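Local atomic coordinates of antisigma-factor antagonist, STAS (Rhodobacter sphaeroides, PDB entry 3OIZ), a protein that is probably a membrane-bound SulP-type sulfate transporter, of which this chain is the cytoplasmic STAS domain, a likely regulatory part related to antisigma-factor antagonists. Residues A[18-23]-A[45-50]; A[33-38]-A[65-70]; A[49-54]-A[79-84]. All blocks are in the same frame, centred on the assembly; numbering follows the deposited sequence. Where two conformers were deposited one is given.

Contact 1: A[18-23]-A[45-50]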
loop_
_atom_site.group_PDB
_atom_site.type_symbol
_atom_site.label_atom_id
_atom_site.label_comp_id
_atom_site.label_asym_id
_atom_site.label_seq_id
_atom_site.Cartn_x
_atom_site.Cartn_y
_atom_site.Cartn_z
ATOM N N ARG A 18 10.917 1.769 -4.693
ATOM C CA ARG A 18 9.705 2.459 -5.127
ATOM C C ARG A 18 8.915 2.843 -3.889
ATOM O O ARG A 18 8.738 2.009 -2.998
ATOM C CB ARG A 18 8.838 1.574 -6.021
ATOM C CG ARG A 18 7.658 2.382 -6.613
ATOM C CD ARG A 18 6.870 1.672 -7.712
ATOM N NE ARG A 18 7.658 1.493 -8.934
ATOM C CZ ARG A 18 7.698 2.356 -9.955
ATOM N NH1 ARG A 18 7.008 3.523 -9.941
ATOM N NH2 ARG A 18 8.430 2.046 -11.009
ATOM N N ILE A 19 8.476 4.095 -3.816
ATOM C CA ILE A 19 7.537 4.491 -2.751
ATOM C C ILE A 19 6.159 4.610 -3.326
ATOM O O ILE A 19 5.961 5.331 -4.304
ATOM C CB ILE A 19 7.942 5.836 -2.100
ATOM C CG1 ILE A 19 9.406 5.741 -1.616
ATOM C CG2 ILE A 19 6.891 6.223 -1.006
ATOM C CD1 ILE A 19 10.044 7.096 -1.201
ATOM N N TYR A 20 5.204 3.904 -2.718
ATOM C CA TYR A 20 3.797 4.028 -3.083
ATOM C C TYR A 20 3.126 4.938 -2.067
ATOM O O TYR A 20 3.318 4.769 -0.874
ATOM C CB TYR A 20 3.161 2.662 -3.028
ATOM C CG TYR A 20 3.443 1.767 -4.213
ATOM C CD1 TYR A 20 2.614 1.793 -5.343
ATOM C CD2 TYR A 20 4.560 0.904 -4.228
ATOM C CE1 TYR A 20 2.876 0.953 -6.455
ATOM C CE2 TYR A 20 4.813 0.074 -5.322
ATOM C CZ TYR A 20 3.964 0.093 -6.424
ATOM O OH TYR A 20 4.208 -0.713 -7.519
ATOM N N ARG A 21 2.316 5.885 -2.529
ATOM C CA ARG A 21 1.628 6.812 -1.652
ATOM C C ARG A 21 0.133 6.556 -1.822
ATOM O O ARG A 21 -0.415 6.728 -2.905
ATOM C CB ARG A 21 2.014 8.272 -1.968
ATOM C CG ARG A 21 3.485 8.545 -1.521
ATOM C CD ARG A 21 3.889 10.039 -1.685
ATOM N NE ARG A 21 5.327 10.184 -1.431
ATOM C CZ ARG A 21 6.269 10.133 -2.377
ATOM N NH1 ARG A 21 5.935 9.951 -3.658
ATOM N NH2 ARG A 21 7.552 10.262 -2.059
ATOM N N VAL A 22 -0.511 6.133 -0.741
ATOM C CA VAL A 22 -1.923 5.843 -0.763
ATOM C C VAL A 22 -2.664 6.988 -0.055
ATOM O O VAL A 22 -2.273 7.426 1.050
ATOM C CB VAL A 22 -2.182 4.521 0.020
ATOM C CG1 VAL A 22 -3.620 4.136 -0.127
ATOM C CG2 VAL A 22 -1.267 3.346 -0.461
ATOM N N GLU A 23 -3.738 7.479 -0.671
ATOM C CA GLU A 23 -4.558 8.548 -0.053
ATOM C C GLU A 23 -6.037 8.271 -0.192
ATOM O O GLU A 23 -6.466 7.664 -1.170
ATOM C CB GLU A 23 -4.255 9.927 -0.643
ATOM C CG GLU A 23 -4.431 9.998 -2.126
ATOM C CD GLU A 23 -5.874 10.266 -2.586
ATOM O OE1 GLU A 23 -6.793 10.521 -1.754
ATOM O OE2 GLU A 23 -6.092 10.210 -3.816
ATOM N N ASP A 45 14.812 -3.515 -4.637
ATOM C CA ASP A 45 15.420 -3.878 -3.346
ATOM C C ASP A 45 14.526 -3.457 -2.185
ATOM O O ASP A 45 14.482 -4.124 -1.162
ATOM C CB ASP A 45 16.773 -3.227 -3.206
ATOM C CG ASP A 45 17.802 -3.812 -4.159
ATOM O OD1 ASP A 45 17.642 -4.956 -4.661
ATOM O OD2 ASP A 45 18.772 -3.104 -4.408
ATOM N N ARG A 46 13.816 -2.340 -2.342
ATOM C CA ARG A 46 13.021 -1.775 -1.232
ATOM C C ARG A 46 11.713 -1.243 -1.750
ATOM O O ARG A 46 11.647 -0.709 -2.848
ATOM C CB ARG A 46 13.781 -0.647 -0.532
ATOM C CG ARG A 46 15.016 -1.127 0.195
ATOM C CD ARG A 46 15.856 0.033 0.796
ATOM N NE ARG A 46 16.144 1.108 -0.162
ATOM C CZ ARG A 46 17.091 1.059 -1.092
ATOM N NH1 ARG A 46 17.874 -0.019 -1.208
ATOM N NH2 ARG A 46 17.275 2.097 -1.894
ATOM N N VAL A 47 10.669 -1.389 -0.935
ATOM C CA VAL A 47 9.387 -0.798 -1.223
ATOM C C VAL A 47 8.942 -0.087 0.039
ATOM O O VAL A 47 9.021 -0.648 1.141
ATOM C CB VAL A 47 8.337 -1.871 -1.648
ATOM C CG1 VAL A 47 6.939 -1.258 -1.745
ATOM C CG2 VAL A 47 8.747 -2.499 -2.970
ATOM N N VAL A 48 8.444 1.131 -0.117
ATOM C CA VAL A 48 7.783 1.829 0.985
ATOM C C VAL A 48 6.315 1.954 0.594
ATOM O O VAL A 48 6.009 2.379 -0.527
ATOM C CB VAL A 48 8.389 3.224 1.183
ATOM C CG1 VAL A 48 7.616 3.999 2.280
ATOM C CG2 VAL A 48 9.878 3.098 1.496
ATOM N N ILE A 49 5.408 1.607 1.511
ATOM C CA ILE A 49 3.974 1.903 1.292
ATOM C C ILE A 49 3.554 2.938 2.317
ATOM O O ILE A 49 3.494 2.655 3.526
ATOM C CB ILE A 49 3.099 0.641 1.357
ATOM C CG1 ILE A 49 3.615 -0.437 0.370
ATOM C CG2 ILE A 49 1.611 0.979 1.079
ATOM C CD1 ILE A 49 2.803 -1.717 0.476
ATOM N N ASP A 50 3.267 4.142 1.822
ATOM C CA ASP A 50 2.989 5.287 2.665
ATOM C C ASP A 50 1.480 5.418 2.743
ATOM O O ASP A 50 0.833 5.798 1.756
ATOM C CB ASP A 50 3.643 6.555 2.079
ATOM C CG ASP A 50 3.445 7.790 2.959
ATOM O OD1 ASP A 50 2.425 7.918 3.656
ATOM O OD2 ASP A 50 4.326 8.668 2.919
HETATM O O HOH W 1 -0.161 8.557 2.113
#

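Contact 2: A[33-38]-A[65-70]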
loop_
_atom_site.group_PDB
_atom_site.type_symbol
_atom_site.label_atom_id
_atom_site.label_comp_id
_atom_site.label_asym_id
_atom_site.label_seq_id
_atom_site.Cartn_x
_atom_site.Cartn_y
_atom_site.Cartn_z
ATOM N N ASP A 33 -9.353 -3.440 -6.036
ATOM C CA ASP A 33 -8.790 -2.250 -6.666
ATOM C C ASP A 33 -7.498 -1.842 -5.997
ATOM O O ASP A 33 -6.529 -1.446 -6.674
ATOM C CB ASP A 33 -9.796 -1.092 -6.596
ATOM C CG ASP A 33 -11.169 -1.499 -7.081
ATOM O OD1 ASP A 33 -11.441 -1.203 -8.244
ATOM O OD2 ASP A 33 -11.980 -2.130 -6.316
ATOM N N PHE A 34 -7.474 -1.927 -4.660
ATOM C CA PHE A 34 -6.263 -1.601 -3.910
ATOM C C PHE A 34 -5.098 -2.526 -4.339
ATOM O O PHE A 34 -3.972 -2.061 -4.605
ATOM C CB PHE A 34 -6.576 -1.698 -2.410
ATOM C CG PHE A 34 -5.381 -1.566 -1.539
ATOM C CD1 PHE A 34 -4.901 -0.301 -1.169
ATOM C CD2 PHE A 34 -4.751 -2.707 -1.044
ATOM C CE1 PHE A 34 -3.743 -0.183 -0.334
ATOM C CE2 PHE A 34 -3.635 -2.604 -0.212
ATOM C CZ PHE A 34 -3.128 -1.350 0.160
HETATM N N MSE A 35 -5.342 -3.833 -4.368
HETATM C CA MSE A 35 -4.300 -4.790 -4.803
HETATM C C MSE A 35 -3.774 -4.498 -6.207
HETATM O O MSE A 35 -2.558 -4.558 -6.438
HETATM C CB MSE A 35 -4.795 -6.250 -4.719
HETATM C CG MSE A 35 -5.174 -6.701 -3.304
HETATM SE SE MSE A 35 -3.806 -6.477 -1.970
HETATM C CE MSE A 35 -2.602 -7.830 -2.577
ATOM N N ALA A 36 -4.673 -4.112 -7.114
ATOM C CA ALA A 36 -4.320 -3.881 -8.496
ATOM C C ALA A 36 -3.449 -2.652 -8.675
ATOM O O ALA A 36 -2.872 -2.454 -9.774
ATOM C CB ALA A 36 -5.560 -3.732 -9.302
ATOM N N ALA A 37 -3.368 -1.824 -7.626
ATOM C CA ALA A 37 -2.517 -0.625 -7.675
ATOM C C ALA A 37 -1.007 -0.918 -7.666
ATOM O O ALA A 37 -0.198 -0.059 -8.053
ATOM C CB ALA A 37 -2.870 0.333 -6.570
ATOM N N PHE A 38 -0.614 -2.108 -7.234
ATOM C CA PHE A 38 0.817 -2.396 -7.006
ATOM C C PHE A 38 1.394 -3.311 -8.102
ATOM O O PHE A 38 0.732 -4.237 -8.582
ATOM C CB PHE A 38 1.004 -3.049 -5.620
ATOM C CG PHE A 38 0.506 -2.199 -4.501
ATOM C CD1 PHE A 38 1.330 -1.223 -3.942
ATOM C CD2 PHE A 38 -0.780 -2.372 -3.987
ATOM C CE1 PHE A 38 0.870 -0.397 -2.895
ATOM C CE2 PHE A 38 -1.266 -1.549 -2.947
ATOM C CZ PHE A 38 -0.447 -0.568 -2.388
ATOM N N LEU A 65 -3.682 -4.610 3.014
ATOM C CA LEU A 65 -2.365 -3.953 3.117
ATOM C C LEU A 65 -1.294 -4.990 3.498
ATOM O O LEU A 65 -0.178 -5.023 2.916
ATOM C CB LEU A 65 -2.453 -2.815 4.150
ATOM C CG LEU A 65 -1.149 -2.071 4.480
ATOM C CD1 LEU A 65 -0.510 -1.428 3.242
ATOM C CD2 LEU A 65 -1.493 -1.001 5.575
ATOM N N ASP A 66 -1.630 -5.834 4.473
ATOM C CA ASP A 66 -0.672 -6.857 4.949
ATOM C C ASP A 66 -0.308 -7.784 3.781
ATOM O O ASP A 66 0.859 -8.209 3.643
ATOM C CB ASP A 66 -1.279 -7.683 6.067
ATOM C CG ASP A 66 -1.412 -6.915 7.386
ATOM O OD1 ASP A 66 -0.839 -5.800 7.526
ATOM O OD2 ASP A 66 -2.125 -7.457 8.289
HETATM N N MSE A 67 -1.306 -8.136 2.969
HETATM C CA MSE A 67 -1.067 -9.000 1.818
HETATM C C MSE A 67 -0.168 -8.324 0.776
HETATM O O MSE A 67 0.700 -8.992 0.183
HETATM C CB MSE A 67 -2.399 -9.472 1.196
HETATM C CG MSE A 67 -2.234 -10.460 0.038
HETATM SE SE MSE A 67 -1.374 -12.112 0.594
HETATM C CE MSE A 67 -2.951 -12.935 1.344
ATOM N N ALA A 68 -0.371 -7.013 0.546
ATOM C CA ALA A 68 0.456 -6.299 -0.421
ATOM C C ALA A 68 1.904 -6.329 0.105
ATOM O O ALA A 68 2.862 -6.597 -0.656
ATOM C CB ALA A 68 -0.010 -4.873 -0.575
ATOM N N VAL A 69 2.069 -6.041 1.402
ATOM C CA VAL A 69 3.391 -6.129 2.025
ATOM C C VAL A 69 4.019 -7.523 1.849
ATOM O O VAL A 69 5.199 -7.645 1.409
ATOM C CB VAL A 69 3.327 -5.756 3.518
ATOM C CG1 VAL A 69 4.682 -6.105 4.207
ATOM C CG2 VAL A 69 2.993 -4.222 3.671
ATOM N N LEU A 70 3.251 -8.561 2.186
ATOM C CA LEU A 70 3.754 -9.921 2.066
ATOM C C LEU A 70 4.172 -10.237 0.622
ATOM O O LEU A 70 5.243 -10.827 0.409
ATOM C CB LEU A 70 2.680 -10.925 2.525
ATOM C CG LEU A 70 3.082 -12.402 2.487
ATOM C CD1 LEU A 70 4.376 -12.620 3.297
ATOM C CD2 LEU A 70 1.971 -13.232 3.058
#

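Contact 3: A[49-54]-A[79-84]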
loop_
_atom_site.group_PDB
_atom_site.type_symbol
_atom_site.label_atom_id
_atom_site.label_comp_id
_atom_site.label_asym_id
_atom_site.label_seq_id
_atom_site.Cartn_x
_atom_site.Cartn_y
_atom_site.Cartn_z
ATOM N N ILE A 49 5.408 1.607 1.511
ATOM C CA ILE A 49 3.974 1.903 1.292
ATOM C C ILE A 49 3.554 2.938 2.317
ATOM O O ILE A 49 3.494 2.655 3.526
ATOM C CB ILE A 49 3.099 0.641 1.357
ATOM C CG1 ILE A 49 3.615 -0.437 0.370
ATOM C CG2 ILE A 49 1.611 0.979 1.079
ATOM C CD1 ILE A 49 2.803 -1.717 0.476
ATOM N N ASP A 50 3.267 4.142 1.822
ATOM C CA ASP A 50 2.989 5.287 2.665
ATOM C C ASP A 50 1.480 5.418 2.743
ATOM O O ASP A 50 0.833 5.798 1.756
ATOM C CB ASP A 50 3.643 6.555 2.079
ATOM C CG ASP A 50 3.445 7.790 2.959
ATOM O OD1 ASP A 50 2.425 7.918 3.656
ATOM O OD2 ASP A 50 4.326 8.668 2.919
ATOM N N VAL A 51 0.917 5.112 3.909
ATOM C CA VAL A 51 -0.536 5.251 4.108
ATOM C C VAL A 51 -0.894 6.446 5.050
ATOM O O VAL A 51 -2.023 6.543 5.549
ATOM C CB VAL A 51 -1.160 3.917 4.633
ATOM C CG1 VAL A 51 -1.019 2.829 3.564
ATOM C CG2 VAL A 51 -0.522 3.483 5.990
ATOM N N SER A 52 0.037 7.371 5.231
ATOM C CA SER A 52 -0.156 8.506 6.169
ATOM C C SER A 52 -1.343 9.362 5.798
ATOM O O SER A 52 -1.940 10.001 6.672
ATOM C CB SER A 52 1.100 9.387 6.231
ATOM O OG SER A 52 1.379 9.972 4.957
ATOM N N ARG A 53 -1.674 9.381 4.500
ATOM C CA ARG A 53 -2.767 10.205 3.990
ATOM C C ARG A 53 -4.023 9.383 3.684
ATOM O O ARG A 53 -4.937 9.842 2.974
ATOM C CB ARG A 53 -2.301 11.036 2.796
ATOM C CG ARG A 53 -1.175 11.927 3.279
ATOM C CD ARG A 53 -0.786 12.963 2.316
ATOM N NE ARG A 53 0.381 13.713 2.790
ATOM C CZ ARG A 53 0.717 14.917 2.316
ATOM N NH1 ARG A 53 -0.042 15.497 1.373
ATOM N NH2 ARG A 53 1.791 15.548 2.780
ATOM N N ALA A 54 -4.079 8.171 4.238
ATOM C CA ALA A 54 -5.233 7.305 3.989
ATOM C C ALA A 54 -5.943 6.976 5.299
ATOM O O ALA A 54 -5.380 7.169 6.384
ATOM C CB ALA A 54 -4.733 5.999 3.318
ATOM N N VAL A 79 10.420 -4.265 2.862
ATOM C CA VAL A 79 9.214 -3.451 2.770
ATOM C C VAL A 79 8.970 -2.763 4.096
ATOM O O VAL A 79 9.101 -3.386 5.199
ATOM C CB VAL A 79 7.957 -4.291 2.420
ATOM C CG1 VAL A 79 6.725 -3.401 2.280
ATOM C CG2 VAL A 79 8.178 -5.131 1.131
ATOM N N ARG A 80 8.637 -1.487 4.000
ATOM C CA ARG A 80 8.205 -0.773 5.193
ATOM C C ARG A 80 6.942 0.029 4.959
ATOM O O ARG A 80 6.754 0.597 3.873
ATOM C CB ARG A 80 9.297 0.118 5.742
ATOM C CG ARG A 80 9.783 1.241 4.892
ATOM C CD ARG A 80 11.021 1.914 5.526
ATOM N NE ARG A 80 11.484 3.095 4.771
ATOM C CZ ARG A 80 11.090 4.358 5.003
ATOM N NH1 ARG A 80 10.225 4.633 5.983
ATOM N NH2 ARG A 80 11.568 5.357 4.255
ATOM N N ILE A 81 6.119 0.115 6.000
ATOM C CA ILE A 81 4.913 0.918 5.947
ATOM C C ILE A 81 5.228 2.227 6.664
ATOM O O ILE A 81 5.860 2.217 7.725
ATOM C CB ILE A 81 3.716 0.234 6.653
ATOM C CG1 ILE A 81 3.323 -1.052 5.906
ATOM C CG2 ILE A 81 2.508 1.183 6.626
ATOM C CD1 ILE A 81 2.132 -1.863 6.591
ATOM N N VAL A 82 4.812 3.344 6.075
ATOM C CA VAL A 82 4.900 4.675 6.707
ATOM C C VAL A 82 3.488 5.137 6.974
ATOM O O VAL A 82 2.605 4.971 6.124
ATOM C CB VAL A 82 5.580 5.698 5.759
ATOM C CG1 VAL A 82 5.418 7.142 6.267
ATOM C CG2 VAL A 82 7.069 5.374 5.606
ATOM N N GLY A 83 3.234 5.702 8.161
ATOM C CA GLY A 83 1.893 6.265 8.412
ATOM C C GLY A 83 0.854 5.286 8.932
ATOM O O GLY A 83 -0.324 5.612 8.918
HETATM N N MSE A 84 1.273 4.082 9.358
HETATM C CA MSE A 84 0.310 3.107 9.867
HETATM C C MSE A 84 -0.499 3.645 11.035
HETATM O O MSE A 84 -1.699 3.380 11.115
HETATM C CB MSE A 84 0.977 1.776 10.227
HETATM C CG MSE A 84 -0.018 0.675 10.625
HETATM SE SE MSE A 84 -1.050 0.194 9.039
HETATM C CE MSE A 84 -2.133 -1.249 9.642
#

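Contact 1: A[18-23]-A[45-50]
Five backbone hydrogen bonds join strand 18-23 to strand 46-50, its parallel neighbour in the mixed four-stranded sheet of the STAS domain. Y20 is gripped on both sides. Its N donates to V48 O at 2.8 Å, and its O accepts from D50 N, also at 2.8 Å. V22 N then reaches D50 O in a nearly straight bond, with an N-H...O angle of 176°. At the other end V48 N donates to R18 O, and R18 N meets R46 O in the longest of the five, 3.2 Å. Past the last rung a water lies 2.6 Å from V22 O and near D50 O, the oxygen that already takes the V22 amide.

Side chains alternate between the two faces. On the face of I19, V48, R21 and D50, I19 and V48 lie side by side and point the same way, with I19 CG1 3.9 Å from V48 CB. R21 crosses D50 obliquely through its CG. Its guanidinium passes over I19 CG2 and makes no charged contact with D50.

On the other face V47 CG1 comes to the edge of the Y20 ring, 4.1 Å from CD2. The Y20 OH is bonded to D39 N. V22 CG2 rests alongside I49 CG2 at 4.0 Å. The chemistry is thus two-sided. Y20, V22, V47 and I49 form a largely apolar face, with V47 and I49 against helix 59-74 and R18 at its end paired with E42. On the face of mixed polarity R21 is paired with E10 of strand 5-11, and the D50 carboxylate is held by S52.

Contact 2: A[33-38]-A[65-70]
The methyl end of M35, a selenomethionine, makes the closest touch between segments 33-38 and 65-70. M35 CE lies 3.7 Å from CG of M67, also a selenomethionine, and the two side chains cross at about a right angle. The same methyl sits 3.9 Å from A68 N. M35 SE is farther off, 4.4 Å from A68 CB. Bends at chi2 (-55°) and chi3 (-70°) curl the M35 side chain over toward the other helix.

F34 reaches the start of the segment 65-70. Its CG is anti to the backbone N (chi1 172°), which carries the ring across to L65. F34 CE2 packs 3.8 Å from L65 N, and F34 CZ is 4.0 Å from L65 CD1. Both aromatic rings approach A68 CB, which is 4.3 Å from F34 CE2 and equally far from F38 CE2.

The two rings also meet. F38 CE2 stands 3.6 Å above one face of F34, toward the rim, while F34 CE1 meets the edge of F38. This is a tilted, edge-to-face arrangement in which F38 gives the edge and F34 the face. F38 N bonds to M35 O.

F40 covers M35 and A68, and F5 of strand 5-11 touches F34. F38 meets Y20 and I49, while L65 and V69 lie on I49 and I81. Helices 31-36 and 59-74 therefore pack together over one face of the four-stranded sheet.

Contact 3: A[49-54]-A[79-84]
Strands 46-51 and 78-82 are parallel neighbours in the STAS domain sheet, with strand 54-56 and helix 59-74 in the connection between them, and they meet here at their C-terminal ends. I49 is bonded on both sides: its N donates to R80 O at 2.9 Å, and its O accepts from V82 N at 3.0 Å. The V82 donor stands above the I49 carbonyl plane, 36° out of it. V51 N closes the pairing with a bond of 2.8 Å to V82 O, nearly along the C=O axis. I81 CA and D50 CA add CA-H...O contacts to I49 O and V82 O.

D50 lies obliquely across V82, where V82 CG1 packs against the carboxylate, 3.8 Å from D50 OD2. OD1 of D50 takes two bonds from S52: from OG at 2.6 Å, on the syn lone pair, and from the backbone N. The second makes an Asx turn. The S52 OG sits between backbone N and carbonyl carbon (chi1 62°), which turns it back to D50. Together the two bonds hold the carboxylate in place at the corner where the chain leaves the sheet. A type I turn from V51 to A54 overlaps the Asx turn, with A54 N bonded to V51 O.

On the other face V51 CG2 touches I81 CG2 at 3.9 Å and also faces G83 O. G83 is the N-cap of helix 84-88. Its positive phi (86°) and the nearness of S52, CA to CA 3.8 Å, leave no room for a side chain. The side chain of M84, the selenomethionine that begins that helix, touches L65 of helix 59-74.

In the fold
Contacts 1 and 3 share I49 and D50, and their centres lie about 7 Å apart. Strand 46-51 is thus flanked by 17-23 on one side and 78-82 on the other. A probable hydrogen bond, V47 O to R80 N at 3.0 Å, continues the pairing of contact 3 along the strand. Contact 2 lies over one face of this sheet, its centre about 11 Å from that of contact 1 and about 12 Å from that of contact 3. Y20 CD1 meets F38 CD1 at 3.6 Å, and L65 CD1 meets I49 CG2 at 3.9 Å. L65 CD2 also touches M84 SE at 3.7 Å. One apolar core therefore connects all three contacts.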